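Local coordinates for protein cGAS/DncV-like nucleotidyltransferase in E. coli homolog (Rhodothermus marinus SG0.5JP17-172, PDB 6E0K) that synthesises the cyclic dinucleotide 3',3'-cUAMP from UTP and ATP with magnesium, as the second messenger of a bacterial antiphage defence system, at residues S48-T53 against L170-G175; G152-V157 against D161-N166; N195-L200 against Q207-S212; I239-R244 against S248-Q253. All coordinates share one frame; numbering follows the deposited sequence.

Contact 1. Residues S48-T53 against L170-G175; sequences SYKNST and LHYENG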
loop_
_atom_site.group_PDB
_atom_site.type_symbol
_atom_site.label_atom_id
_atom_site.label_comp_id
_atom_site.label_asym_id
_atom_site.label_seq_id
_atom_site.Cartn_x
_atom_site.Cartn_y
_atom_site.Cartn_z
ATOM N N SER A 48 -2.537 3.590 3.293
ATOM C CA SER A 48 -1.887 4.414 4.307
ATOM C C SER A 48 -2.616 4.345 5.646
ATOM O O SER A 48 -1.974 4.251 6.698
ATOM C CB SER A 48 -1.777 5.858 3.821
ATOM O OG SER A 48 -3.052 6.456 3.704
ATOM N N TYR A 49 -3.953 4.371 5.644
ATOM C CA TYR A 49 -4.654 4.347 6.927
ATOM C C TYR A 49 -4.380 3.045 7.673
ATOM O O TYR A 49 -4.124 3.043 8.884
ATOM C CB TYR A 49 -6.159 4.523 6.730
ATOM C CG TYR A 49 -6.613 5.887 6.307
ATOM C CD1 TYR A 49 -6.418 7.004 7.112
ATOM C CD2 TYR A 49 -7.311 6.057 5.120
ATOM C CE1 TYR A 49 -6.891 8.257 6.721
ATOM C CE2 TYR A 49 -7.760 7.298 4.728
ATOM C CZ TYR A 49 -7.562 8.388 5.537
ATOM O OH TYR A 49 -8.048 9.604 5.122
ATOM N N LYS A 50 -4.441 1.919 6.958
ATOM C CA LYS A 50 -4.175 0.631 7.581
ATOM C C LYS A 50 -2.778 0.590 8.163
ATOM O O LYS A 50 -2.564 0.069 9.268
ATOM C CB LYS A 50 -4.333 -0.483 6.548
ATOM C CG LYS A 50 -3.934 -1.852 7.049
ATOM C CD LYS A 50 -4.861 -2.339 8.138
ATOM C CE LYS A 50 -4.536 -3.765 8.532
ATOM N NZ LYS A 50 -5.482 -4.304 9.544
ATOM N N ASN A 51 -1.816 1.139 7.435
ATOM C CA ASN A 51 -0.417 1.019 7.807
ATOM C C ASN A 51 0.059 2.171 8.665
ATOM O O ASN A 51 1.260 2.259 8.951
ATOM C CB ASN A 51 0.443 0.881 6.553
ATOM C CG ASN A 51 0.297 -0.495 5.923
ATOM O OD1 ASN A 51 0.978 -1.438 6.316
ATOM N ND2 ASN A 51 -0.628 -0.622 4.981
ATOM N N SER A 52 -0.870 3.022 9.113
ATOM C CA SER A 52 -0.576 4.171 9.965
ATOM C C SER A 52 0.423 5.115 9.324
ATOM O O SER A 52 1.171 5.793 10.025
ATOM C CB SER A 52 -0.065 3.743 11.346
ATOM O OG SER A 52 -1.008 2.919 11.991
ATOM N N THR A 53 0.437 5.197 7.998
ATOM C CA THR A 53 1.325 6.127 7.317
ATOM C C THR A 53 0.572 7.252 6.630
ATOM O O THR A 53 1.172 7.990 5.842
ATOM C CB THR A 53 2.193 5.387 6.294
ATOM O OG1 THR A 53 1.344 4.713 5.360
ATOM C CG2 THR A 53 3.064 4.359 6.986
ATOM N N LEU A 170 0.435 -9.213 3.992
ATOM C CA LEU A 170 1.860 -9.344 4.277
ATOM C C LEU A 170 2.541 -7.987 4.315
ATOM O O LEU A 170 3.440 -7.764 5.136
ATOM C CB LEU A 170 2.539 -10.233 3.241
ATOM C CG LEU A 170 2.105 -11.689 3.327
ATOM C CD1 LEU A 170 2.790 -12.473 2.225
ATOM C CD2 LEU A 170 2.451 -12.242 4.687
ATOM N N HIS A 171 2.137 -7.074 3.429
ATOM C CA HIS A 171 2.621 -5.695 3.509
ATOM C C HIS A 171 2.380 -5.127 4.905
ATOM O O HIS A 171 3.293 -4.575 5.529
ATOM C CB HIS A 171 1.941 -4.837 2.436
ATOM C CG HIS A 171 2.375 -3.403 2.436
ATOM N ND1 HIS A 171 3.342 -2.919 1.585
ATOM C CD2 HIS A 171 1.968 -2.346 3.183
ATOM C CE1 HIS A 171 3.522 -1.629 1.808
ATOM N NE2 HIS A 171 2.695 -1.256 2.768
ATOM N N TYR A 172 1.161 -5.292 5.424
ATOM C CA TYR A 172 0.842 -4.774 6.752
ATOM C C TYR A 172 1.652 -5.472 7.837
ATOM O O TYR A 172 2.249 -4.824 8.709
ATOM C CB TYR A 172 -0.657 -4.919 7.029
ATOM C CG TYR A 172 -0.970 -4.601 8.456
ATOM C CD1 TYR A 172 -0.878 -3.298 8.912
ATOM C CD2 TYR A 172 -1.325 -5.596 9.356
ATOM C CE1 TYR A 172 -1.154 -2.989 10.226
ATOM C CE2 TYR A 172 -1.605 -5.295 10.673
ATOM C CZ TYR A 172 -1.500 -3.983 11.101
ATOM O OH TYR A 172 -1.775 -3.652 12.411
ATOM N N GLU A 173 1.673 -6.804 7.803
ATOM C CA GLU A 173 2.354 -7.592 8.821
ATOM C C GLU A 173 3.831 -7.225 8.910
ATOM O O GLU A 173 4.384 -7.053 10.003
ATOM C CB GLU A 173 2.169 -9.065 8.458
ATOM C CG GLU A 173 2.804 -10.083 9.327
ATOM C CD GLU A 173 2.525 -11.475 8.787
ATOM O OE1 GLU A 173 3.485 -12.238 8.530
ATOM O OE2 GLU A 173 1.330 -11.770 8.581
ATOM N N ASN A 174 4.490 -7.108 7.760
ATOM C CA ASN A 174 5.928 -6.845 7.774
ATOM C C ASN A 174 6.237 -5.415 8.198
ATOM O O ASN A 174 7.247 -5.166 8.872
ATOM C CB ASN A 174 6.514 -7.145 6.403
ATOM C CG ASN A 174 6.473 -8.624 6.082
ATOM O OD1 ASN A 174 6.464 -9.470 6.983
ATOM N ND2 ASN A 174 6.445 -8.945 4.803
ATOM N N GLY A 175 5.398 -4.463 7.796
ATOM C CA GLY A 175 5.584 -3.093 8.257
ATOM C C GLY A 175 5.374 -2.961 9.754
ATOM O O GLY A 175 6.090 -2.213 10.431
HETATM O O HOH W 1 -4.802 -2.884 11.976
HETATM O O HOH W 2 2.379 -2.022 8.464
#
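Lys50 lays its aliphatic end across the ring of Tyr172 as the short helix 47-50 runs out against helix 168-181. The chain leaves with CG anti to the backbone N (chi1 174°) and bends at chi2, which carries CE over the ring centre, 3.6 Å from the centroid, as a CH-pi contact. Its NZ follows over the same face in a cation-pi interaction, 4.2 Å from the centroid of the Tyr172 ring. A water then joins Lys50 NZ to Tyr172 OH. Next along, Asn51 turns its amide almost perpendicular to the imidazole of His171, whose NE2 is bound to Glu216, and OD1 lies at the ring edge, 3.4 Å from His171 CD2. A second water donates to both Asn51 OD1 (2.6 Å) and Tyr172 O, while Asn51 ND2 binds back to Gly47 O. Ser52, with positive phi, is the C' residue of the Schellman motif that ends this helix. Two bridging waters and a cation-pi contact join the segments beside nucleotide-binding Gln46, Gly47 and Ser48, and probably stabilise the lysine's charge.

Contact 2. Residues G152-V157 against D161-N166; sequences GMTFYV and DRWVVN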
loop_
_atom_site.group_PDB
_atom_site.type_symbol
_atom_site.label_atom_id
_atom_site.label_comp_id
_atom_site.label_asym_id
_atom_site.label_seq_id
_atom_site.Cartn_x
_atom_site.Cartn_y
_atom_site.Cartn_z
ATOM N N GLY A 152 -2.184 -14.296 -0.802
ATOM C CA GLY A 152 -2.457 -12.962 -1.281
ATOM C C GLY A 152 -3.906 -12.865 -1.713
ATOM O O GLY A 152 -4.782 -13.550 -1.186
ATOM N N MET A 153 -4.150 -11.995 -2.686
ATOM C CA MET A 153 -5.471 -11.891 -3.284
ATOM C C MET A 153 -5.290 -11.510 -4.741
ATOM O O MET A 153 -4.210 -11.084 -5.163
ATOM C CB MET A 153 -6.362 -10.878 -2.540
ATOM C CG MET A 153 -5.735 -9.507 -2.315
ATOM S SD MET A 153 -5.758 -8.482 -3.802
ATOM C CE MET A 153 -5.935 -6.835 -3.083
ATOM N N THR A 154 -6.357 -11.669 -5.516
ATOM C CA THR A 154 -6.256 -11.386 -6.936
ATOM C C THR A 154 -7.582 -10.855 -7.465
ATOM O O THR A 154 -8.654 -11.134 -6.914
ATOM C CB THR A 154 -5.813 -12.640 -7.721
ATOM O OG1 THR A 154 -5.502 -12.288 -9.078
ATOM C CG2 THR A 154 -6.898 -13.691 -7.715
ATOM N N PHE A 155 -7.491 -10.079 -8.543
ATOM C CA PHE A 155 -8.668 -9.541 -9.202
ATOM C C PHE A 155 -8.359 -9.406 -10.685
ATOM O O PHE A 155 -7.197 -9.371 -11.093
ATOM C CB PHE A 155 -9.096 -8.189 -8.602
ATOM C CG PHE A 155 -7.981 -7.175 -8.519
ATOM C CD1 PHE A 155 -7.139 -7.143 -7.417
ATOM C CD2 PHE A 155 -7.775 -6.260 -9.542
ATOM C CE1 PHE A 155 -6.104 -6.219 -7.333
ATOM C CE2 PHE A 155 -6.751 -5.330 -9.460
ATOM C CZ PHE A 155 -5.911 -5.313 -8.351
ATOM N N TYR A 156 -9.415 -9.369 -11.487
ATOM C CA TYR A 156 -9.306 -9.255 -12.935
ATOM C C TYR A 156 -9.499 -7.798 -13.333
ATOM O O TYR A 156 -10.239 -7.054 -12.682
ATOM C CB TYR A 156 -10.347 -10.148 -13.621
ATOM C CG TYR A 156 -10.204 -10.313 -15.113
ATOM C CD1 TYR A 156 -9.103 -10.968 -15.668
ATOM C CD2 TYR A 156 -11.194 -9.863 -15.984
ATOM C CE1 TYR A 156 -8.989 -11.145 -17.044
ATOM C CE2 TYR A 156 -11.089 -10.035 -17.347
ATOM C CZ TYR A 156 -9.982 -10.672 -17.882
ATOM O OH TYR A 156 -9.884 -10.849 -19.248
ATOM N N VAL A 157 -8.785 -7.384 -14.375
ATOM C CA VAL A 157 -8.938 -6.048 -14.941
ATOM C C VAL A 157 -9.531 -6.221 -16.334
ATOM O O VAL A 157 -8.812 -6.590 -17.280
ATOM C CB VAL A 157 -7.601 -5.288 -14.968
ATOM C CG1 VAL A 157 -7.814 -3.849 -15.421
ATOM C CG2 VAL A 157 -6.939 -5.321 -13.611
ATOM N N ASP A 161 -7.456 -7.358 -19.838
ATOM C CA ASP A 161 -7.395 -8.820 -19.894
ATOM C C ASP A 161 -6.195 -9.338 -19.105
ATOM O O ASP A 161 -5.285 -9.973 -19.633
ATOM C CB ASP A 161 -7.354 -9.321 -21.343
ATOM C CG ASP A 161 -7.268 -10.849 -21.438
ATOM O OD1 ASP A 161 -7.741 -11.528 -20.496
ATOM O OD2 ASP A 161 -6.702 -11.365 -22.436
ATOM N N ARG A 162 -6.162 -9.003 -17.819
ATOM C CA ARG A 162 -5.078 -9.527 -17.007
ATOM C C ARG A 162 -5.520 -9.623 -15.561
ATOM O O ARG A 162 -6.445 -8.933 -15.121
ATOM C CB ARG A 162 -3.810 -8.675 -17.105
ATOM C CG ARG A 162 -3.813 -7.452 -16.236
ATOM C CD ARG A 162 -2.551 -6.627 -16.482
ATOM N NE ARG A 162 -2.727 -5.240 -16.068
ATOM C CZ ARG A 162 -2.229 -4.722 -14.950
ATOM N NH1 ARG A 162 -2.448 -3.446 -14.658
ATOM N NH2 ARG A 162 -1.507 -5.473 -14.131
ATOM N N TRP A 163 -4.838 -10.502 -14.836
ATOM C CA TRP A 163 -5.031 -10.679 -13.407
ATOM C C TRP A 163 -3.915 -9.985 -12.648
ATOM O O TRP A 163 -2.748 -10.029 -13.055
ATOM C CB TRP A 163 -5.045 -12.161 -13.030
ATOM C CG TRP A 163 -6.228 -12.907 -13.572
ATOM C CD1 TRP A 163 -6.317 -13.558 -14.776
ATOM C CD2 TRP A 163 -7.498 -13.075 -12.930
ATOM N NE1 TRP A 163 -7.568 -14.123 -14.913
ATOM C CE2 TRP A 163 -8.311 -13.834 -13.797
ATOM C CE3 TRP A 163 -8.023 -12.656 -11.703
ATOM C CZ2 TRP A 163 -9.621 -14.196 -13.471
ATOM C CZ3 TRP A 163 -9.330 -12.988 -11.390
ATOM C CH2 TRP A 163 -10.116 -13.757 -12.273
ATOM N N VAL A 164 -4.278 -9.366 -11.533
ATOM C CA VAL A 164 -3.335 -8.738 -10.624
ATOM C C VAL A 164 -3.329 -9.542 -9.337
ATOM O O VAL A 164 -4.395 -9.918 -8.836
ATOM C CB VAL A 164 -3.718 -7.273 -10.341
ATOM C CG1 VAL A 164 -2.728 -6.645 -9.363
ATOM C CG2 VAL A 164 -3.783 -6.478 -11.640
ATOM N N VAL A 165 -2.139 -9.805 -8.801
ATOM C CA VAL A 165 -1.993 -10.455 -7.503
ATOM C C VAL A 165 -1.309 -9.486 -6.552
ATOM O O VAL A 165 -0.235 -8.959 -6.868
ATOM C CB VAL A 165 -1.199 -11.764 -7.610
ATOM C CG1 VAL A 165 -1.025 -12.378 -6.227
ATOM C CG2 VAL A 165 -1.905 -12.741 -8.566
ATOM N N ASN A 166 -1.938 -9.235 -5.402
ATOM C CA ASN A 166 -1.366 -8.379 -4.376
ATOM C C ASN A 166 -1.307 -9.128 -3.052
ATOM O O ASN A 166 -1.985 -10.140 -2.851
ATOM C CB ASN A 166 -2.178 -7.089 -4.187
ATOM C CG ASN A 166 -2.096 -6.151 -5.379
ATOM O OD1 ASN A 166 -1.217 -6.262 -6.240
ATOM N ND2 ASN A 166 -3.019 -5.207 -5.426
#
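Tyr156 and Trp163, a non-hydrogen-bonded pair of the antiparallel hairpin, cross at about a right angle, with Tyr156 CB over the six-membered ring of Trp163, 3.8 Å from its centroid. Buried packing lies on the other face, where Val164 CB sits over the Phe155 ring, offset toward its rim and 3.6 Å from Phe155 CZ. Chi1 of 52° sets that ring alongside the valine, both side chains pointing the same way. Val164 O is gripped twice: Phe155 N reaches it in the carbonyl plane at 3.1 Å, whereas Thr154 OG1 donates from above that plane at 2.6 Å. The solvent side comprises Trp163, exposed despite its close tyrosine partner, and the turn end. There Asp161 OD1 accepts from Tyr156 OH at 2.6 Å, on the anti side and 29° out of the carboxylate plane, and Arg162 pairs with Glu160. At the far end UTP-binding Asn166 pairs with Met153. Strand 150-157 lies between strands 127-138 and 162-166; Trp92 of helix 92-107 touches Phe155 and Tyr156, Met72 of strand 71-73 Thr154 and Trp163.

Contact 3. Residues N195-L200 against Q207-S212; sequences NARTYL and QDLAPS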
loop_
_atom_site.group_PDB
_atom_site.type_symbol
_atom_site.label_atom_id
_atom_site.label_comp_id
_atom_site.label_asym_id
_atom_site.label_seq_id
_atom_site.Cartn_x
_atom_site.Cartn_y
_atom_site.Cartn_z
ATOM N N ASN A 195 5.715 13.720 4.161
ATOM C CA ASN A 195 5.450 15.150 4.295
ATOM C C ASN A 195 6.580 16.003 3.719
ATOM O O ASN A 195 6.317 17.085 3.173
ATOM C CB ASN A 195 5.196 15.500 5.757
ATOM C CG ASN A 195 3.713 15.512 6.110
ATOM O OD1 ASN A 195 2.871 16.028 5.360
ATOM N ND2 ASN A 195 3.385 14.932 7.252
ATOM N N ALA A 196 7.829 15.548 3.832
ATOM C CA ALA A 196 8.925 16.267 3.183
ATOM C C ALA A 196 8.723 16.307 1.672
ATOM O O ALA A 196 8.852 17.362 1.041
ATOM C CB ALA A 196 10.257 15.613 3.541
ATOM N N ARG A 197 8.386 15.155 1.085
ATOM C CA ARG A 197 8.061 15.071 -0.335
ATOM C C ARG A 197 6.931 16.026 -0.712
ATOM O O ARG A 197 7.042 16.792 -1.675
ATOM C CB ARG A 197 7.680 13.621 -0.668
ATOM C CG ARG A 197 7.071 13.386 -2.044
ATOM C CD ARG A 197 6.135 12.179 -1.982
ATOM N NE ARG A 197 5.032 12.467 -1.086
ATOM C CZ ARG A 197 4.094 11.609 -0.689
ATOM N NH1 ARG A 197 4.065 10.331 -1.092
ATOM N NH2 ARG A 197 3.154 12.049 0.130
ATOM N N THR A 198 5.823 15.981 0.032
ATOM C CA THR A 198 4.657 16.792 -0.302
ATOM C C THR A 198 4.941 18.281 -0.126
ATOM O O THR A 198 4.466 19.103 -0.916
ATOM C CB THR A 198 3.472 16.328 0.545
ATOM O OG1 THR A 198 3.140 14.995 0.139
ATOM C CG2 THR A 198 2.260 17.234 0.364
ATOM N N TYR A 199 5.740 18.641 0.878
ATOM C CA TYR A 199 6.190 20.024 1.012
ATOM C C TYR A 199 6.896 20.500 -0.256
ATOM O O TYR A 199 6.649 21.617 -0.733
ATOM C CB TYR A 199 7.103 20.140 2.237
ATOM C CG TYR A 199 7.877 21.431 2.362
ATOM C CD1 TYR A 199 9.168 21.536 1.877
ATOM C CD2 TYR A 199 7.327 22.521 3.005
ATOM C CE1 TYR A 199 9.878 22.710 1.996
ATOM C CE2 TYR A 199 8.040 23.692 3.137
ATOM C CZ TYR A 199 9.311 23.775 2.626
ATOM O OH TYR A 199 10.029 24.941 2.745
ATOM N N LEU A 200 7.747 19.645 -0.839
ATOM C CA LEU A 200 8.458 20.033 -2.055
ATOM C C LEU A 200 7.525 20.088 -3.256
ATOM O O LEU A 200 7.622 21.003 -4.083
ATOM C CB LEU A 200 9.611 19.061 -2.309
ATOM C CG LEU A 200 10.784 19.206 -1.345
ATOM C CD1 LEU A 200 11.731 18.053 -1.573
ATOM C CD2 LEU A 200 11.498 20.525 -1.578
ATOM N N GLN A 207 5.320 15.912 -9.437
ATOM C CA GLN A 207 4.173 15.262 -8.807
ATOM C C GLN A 207 4.489 13.844 -8.368
ATOM O O GLN A 207 3.961 13.380 -7.347
ATOM C CB GLN A 207 2.988 15.231 -9.777
ATOM C CG GLN A 207 1.962 16.311 -9.547
ATOM C CD GLN A 207 1.249 16.156 -8.217
ATOM O OE1 GLN A 207 1.159 15.056 -7.668
ATOM N NE2 GLN A 207 0.748 17.263 -7.685
ATOM N N ASP A 208 5.322 13.135 -9.132
ATOM C CA ASP A 208 5.643 11.745 -8.838
ATOM C C ASP A 208 6.998 11.594 -8.153
ATOM O O ASP A 208 7.681 10.586 -8.345
ATOM C CB ASP A 208 5.576 10.908 -10.117
ATOM C CG ASP A 208 6.547 11.377 -11.188
ATOM O OD1 ASP A 208 7.163 12.452 -11.035
ATOM O OD2 ASP A 208 6.690 10.658 -12.203
ATOM N N LEU A 209 7.382 12.575 -7.335
ATOM C CA LEU A 209 8.680 12.531 -6.665
ATOM C C LEU A 209 8.846 11.270 -5.820
ATOM O O LEU A 209 9.920 10.662 -5.807
ATOM C CB LEU A 209 8.845 13.781 -5.805
ATOM C CG LEU A 209 10.144 13.896 -5.009
ATOM C CD1 LEU A 209 11.340 13.955 -5.947
ATOM C CD2 LEU A 209 10.064 15.140 -4.172
ATOM N N ALA A 210 7.798 10.856 -5.112
ATOM C CA ALA A 210 7.905 9.592 -4.393
ATOM C C ALA A 210 6.519 9.053 -4.075
ATOM O O ALA A 210 5.982 9.311 -2.992
ATOM C CB ALA A 210 8.722 9.752 -3.110
ATOM N N PRO A 211 5.913 8.306 -4.996
ATOM C CA PRO A 211 4.587 7.739 -4.732
ATOM C C PRO A 211 4.596 6.941 -3.437
ATOM O O PRO A 211 5.554 6.225 -3.137
ATOM C CB PRO A 211 4.335 6.847 -5.952
ATOM C CG PRO A 211 5.240 7.407 -7.029
ATOM C CD PRO A 211 6.453 7.897 -6.300
ATOM N N SER A 212 3.504 7.062 -2.671
ATOM C CA SER A 212 3.505 6.612 -1.280
ATOM C C SER A 212 3.895 5.145 -1.143
ATOM O O SER A 212 4.729 4.785 -0.305
ATOM C CB SER A 212 2.130 6.841 -0.655
ATOM O OG SER A 212 1.880 8.232 -0.506
HETATM O O HOH W 3 0.568 10.860 0.551
#
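Arg197 reaches from helix 186-202 across to the loop at Ala210 and Ser212. Its CB points toward the loop, and a chi1 of 169° turns the chain away from the backbone N, so that CG comes to 4.1 Å from Leu209 CD2, the two side chains sliding past each other in opposite directions. CD lies 3.0 Å from Ala210 O and 3.7 Å from Ala210 CB. A bend at chi3 then swings the guanidinium round so that its edge faces the loop. NH1 makes two bonds, both nearly in the guanidinium plane: one to Ala210 O at 2.9 Å, almost straight at 175°, and one to Ser212 OG at 3.1 Å. NH2 donates to Thr198 OG1 on its own helix at 2.9 Å and to a water that also bonds Ser212 OG. Leu200 CD1 adds an apolar touch on Leu209 CD2. Four bonds thus fix the rotation of the guanidinium and tie the start of helix 212-220 to the neighbouring helix, so Arg197 probably acts as a second-shell residue that positions Ser212, an ATP-binding residue beside Lys194.

Contact 4. Residues I239-R244 against S248-Q253; sequences INWLKR and SKFRCQ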
loop_
_atom_site.group_PDB
_atom_site.type_symbol
_atom_site.label_atom_id
_atom_site.label_comp_id
_atom_site.label_asym_id
_atom_site.label_seq_id
_atom_site.Cartn_x
_atom_site.Cartn_y
_atom_site.Cartn_z
ATOM N N ILE A 239 18.853 8.523 4.529
ATOM C CA ILE A 239 19.159 8.993 3.181
ATOM C C ILE A 239 20.594 8.647 2.811
ATOM O O ILE A 239 20.873 8.245 1.677
ATOM C CB ILE A 239 18.896 10.506 3.046
ATOM C CG1 ILE A 239 17.393 10.808 3.160
ATOM C CG2 ILE A 239 19.498 11.044 1.728
ATOM C CD1 ILE A 239 16.527 10.179 2.047
ATOM N N ASN A 240 21.519 8.770 3.760
ATOM C CA ASN A 240 22.906 8.438 3.450
ATOM C C ASN A 240 23.097 6.951 3.183
ATOM O O ASN A 240 23.911 6.584 2.328
ATOM C CB ASN A 240 23.823 8.916 4.567
ATOM C CG ASN A 240 24.098 10.402 4.468
ATOM O OD1 ASN A 240 24.211 10.942 3.364
ATOM N ND2 ASN A 240 24.194 11.070 5.605
ATOM N N TRP A 241 22.368 6.084 3.888
ATOM C CA TRP A 241 22.472 4.660 3.585
ATOM C C TRP A 241 21.907 4.351 2.201
ATOM O O TRP A 241 22.510 3.587 1.436
ATOM C CB TRP A 241 21.763 3.826 4.655
ATOM C CG TRP A 241 21.930 2.353 4.423
ATOM C CD1 TRP A 241 22.951 1.565 4.876
ATOM C CD2 TRP A 241 21.069 1.491 3.665
ATOM N NE1 TRP A 241 22.779 0.270 4.452
ATOM C CE2 TRP A 241 21.638 0.201 3.697
ATOM C CE3 TRP A 241 19.875 1.685 2.959
ATOM C CZ2 TRP A 241 21.047 -0.890 3.064
ATOM C CZ3 TRP A 241 19.291 0.602 2.321
ATOM C CH2 TRP A 241 19.878 -0.671 2.377
ATOM N N LEU A 242 20.754 4.931 1.859
ATOM C CA LEU A 242 20.161 4.690 0.543
ATOM C C LEU A 242 21.075 5.168 -0.585
ATOM O O LEU A 242 21.160 4.525 -1.641
ATOM C CB LEU A 242 18.792 5.376 0.459
ATOM C CG LEU A 242 17.665 4.666 1.222
ATOM C CD1 LEU A 242 16.462 5.581 1.372
ATOM C CD2 LEU A 242 17.263 3.367 0.518
ATOM N N LYS A 243 21.775 6.289 -0.377
ATOM C CA LYS A 243 22.668 6.816 -1.409
ATOM C C LYS A 243 23.809 5.860 -1.713
ATOM O O LYS A 243 24.328 5.849 -2.840
ATOM C CB LYS A 243 23.213 8.181 -0.970
ATOM C CG LYS A 243 22.242 9.315 -1.219
ATOM C CD LYS A 243 22.555 10.540 -0.370
ATOM C CE LYS A 243 23.889 11.153 -0.691
ATOM N NZ LYS A 243 24.073 12.387 0.142
ATOM N N ARG A 244 24.216 5.063 -0.727
ATOM C CA ARG A 244 25.328 4.127 -0.863
ATOM C C ARG A 244 24.880 2.699 -1.140
ATOM O O ARG A 244 25.736 1.828 -1.333
ATOM C CB ARG A 244 26.185 4.165 0.406
ATOM C CG ARG A 244 26.827 5.523 0.652
ATOM C CD ARG A 244 27.272 5.719 2.090
ATOM N NE ARG A 244 28.027 6.963 2.248
ATOM C CZ ARG A 244 27.491 8.182 2.245
ATOM N NH1 ARG A 244 26.178 8.349 2.086
ATOM N NH2 ARG A 244 28.272 9.245 2.390
ATOM N N SER A 248 19.214 -2.552 -6.519
ATOM C CA SER A 248 18.674 -3.397 -7.580
ATOM C C SER A 248 17.897 -4.588 -7.037
ATOM O O SER A 248 16.936 -5.035 -7.674
ATOM C CB SER A 248 19.804 -3.868 -8.503
ATOM O OG SER A 248 20.665 -4.786 -7.847
ATOM N N LYS A 249 18.275 -5.107 -5.869
ATOM C CA LYS A 249 17.603 -6.270 -5.302
ATOM C C LYS A 249 16.612 -5.910 -4.201
ATOM O O LYS A 249 16.197 -6.798 -3.448
ATOM C CB LYS A 249 18.619 -7.277 -4.755
ATOM C CG LYS A 249 19.664 -7.777 -5.746
ATOM C CD LYS A 249 20.462 -8.927 -5.132
ATOM C CE LYS A 249 21.569 -9.412 -6.053
ATOM N NZ LYS A 249 22.019 -10.792 -5.700
ATOM N N PHE A 250 16.217 -4.642 -4.086
ATOM C CA PHE A 250 15.224 -4.280 -3.077
ATOM C C PHE A 250 13.919 -5.016 -3.338
ATOM O O PHE A 250 13.487 -5.173 -4.484
ATOM C CB PHE A 250 14.952 -2.772 -3.059
ATOM C CG PHE A 250 15.959 -1.966 -2.274
ATOM C CD1 PHE A 250 17.204 -2.486 -1.951
ATOM C CD2 PHE A 250 15.641 -0.682 -1.853
ATOM C CE1 PHE A 250 18.127 -1.725 -1.242
ATOM C CE2 PHE A 250 16.547 0.077 -1.142
ATOM C CZ PHE A 250 17.791 -0.443 -0.831
ATOM N N ARG A 251 13.294 -5.460 -2.261
ATOM C CA ARG A 251 12.026 -6.159 -2.315
ATOM C C ARG A 251 10.958 -5.252 -1.732
ATOM O O ARG A 251 11.237 -4.411 -0.876
ATOM C CB ARG A 251 12.095 -7.470 -1.531
ATOM C CG ARG A 251 13.186 -8.397 -2.019
ATOM C CD ARG A 251 12.725 -9.127 -3.248
ATOM N NE ARG A 251 11.806 -10.200 -2.889
ATOM C CZ ARG A 251 11.112 -10.919 -3.763
ATOM N NH1 ARG A 251 11.217 -10.677 -5.066
ATOM N NH2 ARG A 251 10.304 -11.881 -3.330
ATOM N N CYS A 252 9.734 -5.415 -2.214
ATOM C CA CYS A 252 8.623 -4.692 -1.626
ATOM C C CYS A 252 8.405 -5.136 -0.184
ATOM O O CYS A 252 8.856 -6.202 0.242
ATOM C CB CYS A 252 7.356 -4.909 -2.446
ATOM S SG CYS A 252 7.442 -4.030 -4.037
ATOM N N GLN A 253 7.697 -4.290 0.564
ATOM C CA GLN A 253 7.419 -4.586 1.966
ATOM C C GLN A 253 6.650 -5.893 2.130
ATOM O O GLN A 253 6.774 -6.553 3.169
ATOM C CB GLN A 253 6.659 -3.413 2.588
ATOM C CG GLN A 253 6.349 -3.549 4.076
ATOM C CD GLN A 253 5.975 -2.210 4.687
ATOM O OE1 GLN A 253 6.792 -1.289 4.699
ATOM N NE2 GLN A 253 4.766 -2.098 5.199
#
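Phe250 has more of its surface buried here than any other residue; its CB points toward helix 231-244 and its ring lies between Trp241 and Leu242. The phenylalanine and the tryptophan approach from opposite directions and meet obliquely: Phe250 CZ lies 3.6 Å from Trp241 CZ3 and 3.8 Å from Trp241 CH2. A chi1 of -176° sends the indole away from the backbone N of Trp241, a course that brings its benzo part to the phenylalanine and keeps NE1 away from it. Leu242 supplies the second wall. Leu242 CD2 lies at the edge of the Phe250 ring, near the ring plane, 3.8 Å from Phe250 CE2. The backbones are well separated, with the CA atoms of Leu242 and Phe250 10.9 Å apart, so side chains alone bridge the helix and the loop that follows it. This is apolar packing within the helical part of the nucleotidyltransferase, away from its nucleotide sites. Leu218 of helix 212-220 also packs on Phe250, while Leu276 of helix 269-285 touches Leu242; Pro223 and Lys226 touch the Trp241 side chain. The loop backbone at Phe250 is hydrogen-bonded to Leu259.

Three of the contacts hold nucleotide-binding residues: Ser48 and Ser212, both ATP-binding, belong to contacts 1 and 3 with side chains about 6 Å apart, and Asn166, a UTP-binding residue, ends contact 2. Contact 2 is nested inside the chain loop closed by contact 1, and its strand 162-166 leads directly into helix 168-181; their centres are 20 Å apart. Contacts 1 and 4 touch through Gln253, whose NE2 lies 2.9 Å from His171 O and whose O lies 2.9 Å from Asn174 ND2, probable hydrogen bonds. Glu216 of helix 212-220, which begins at contact 3, binds both Thr53 and His171 of contact 1. Contacts 2 and 3 lie on opposite sides of the chain's centre, 28 Å between centres.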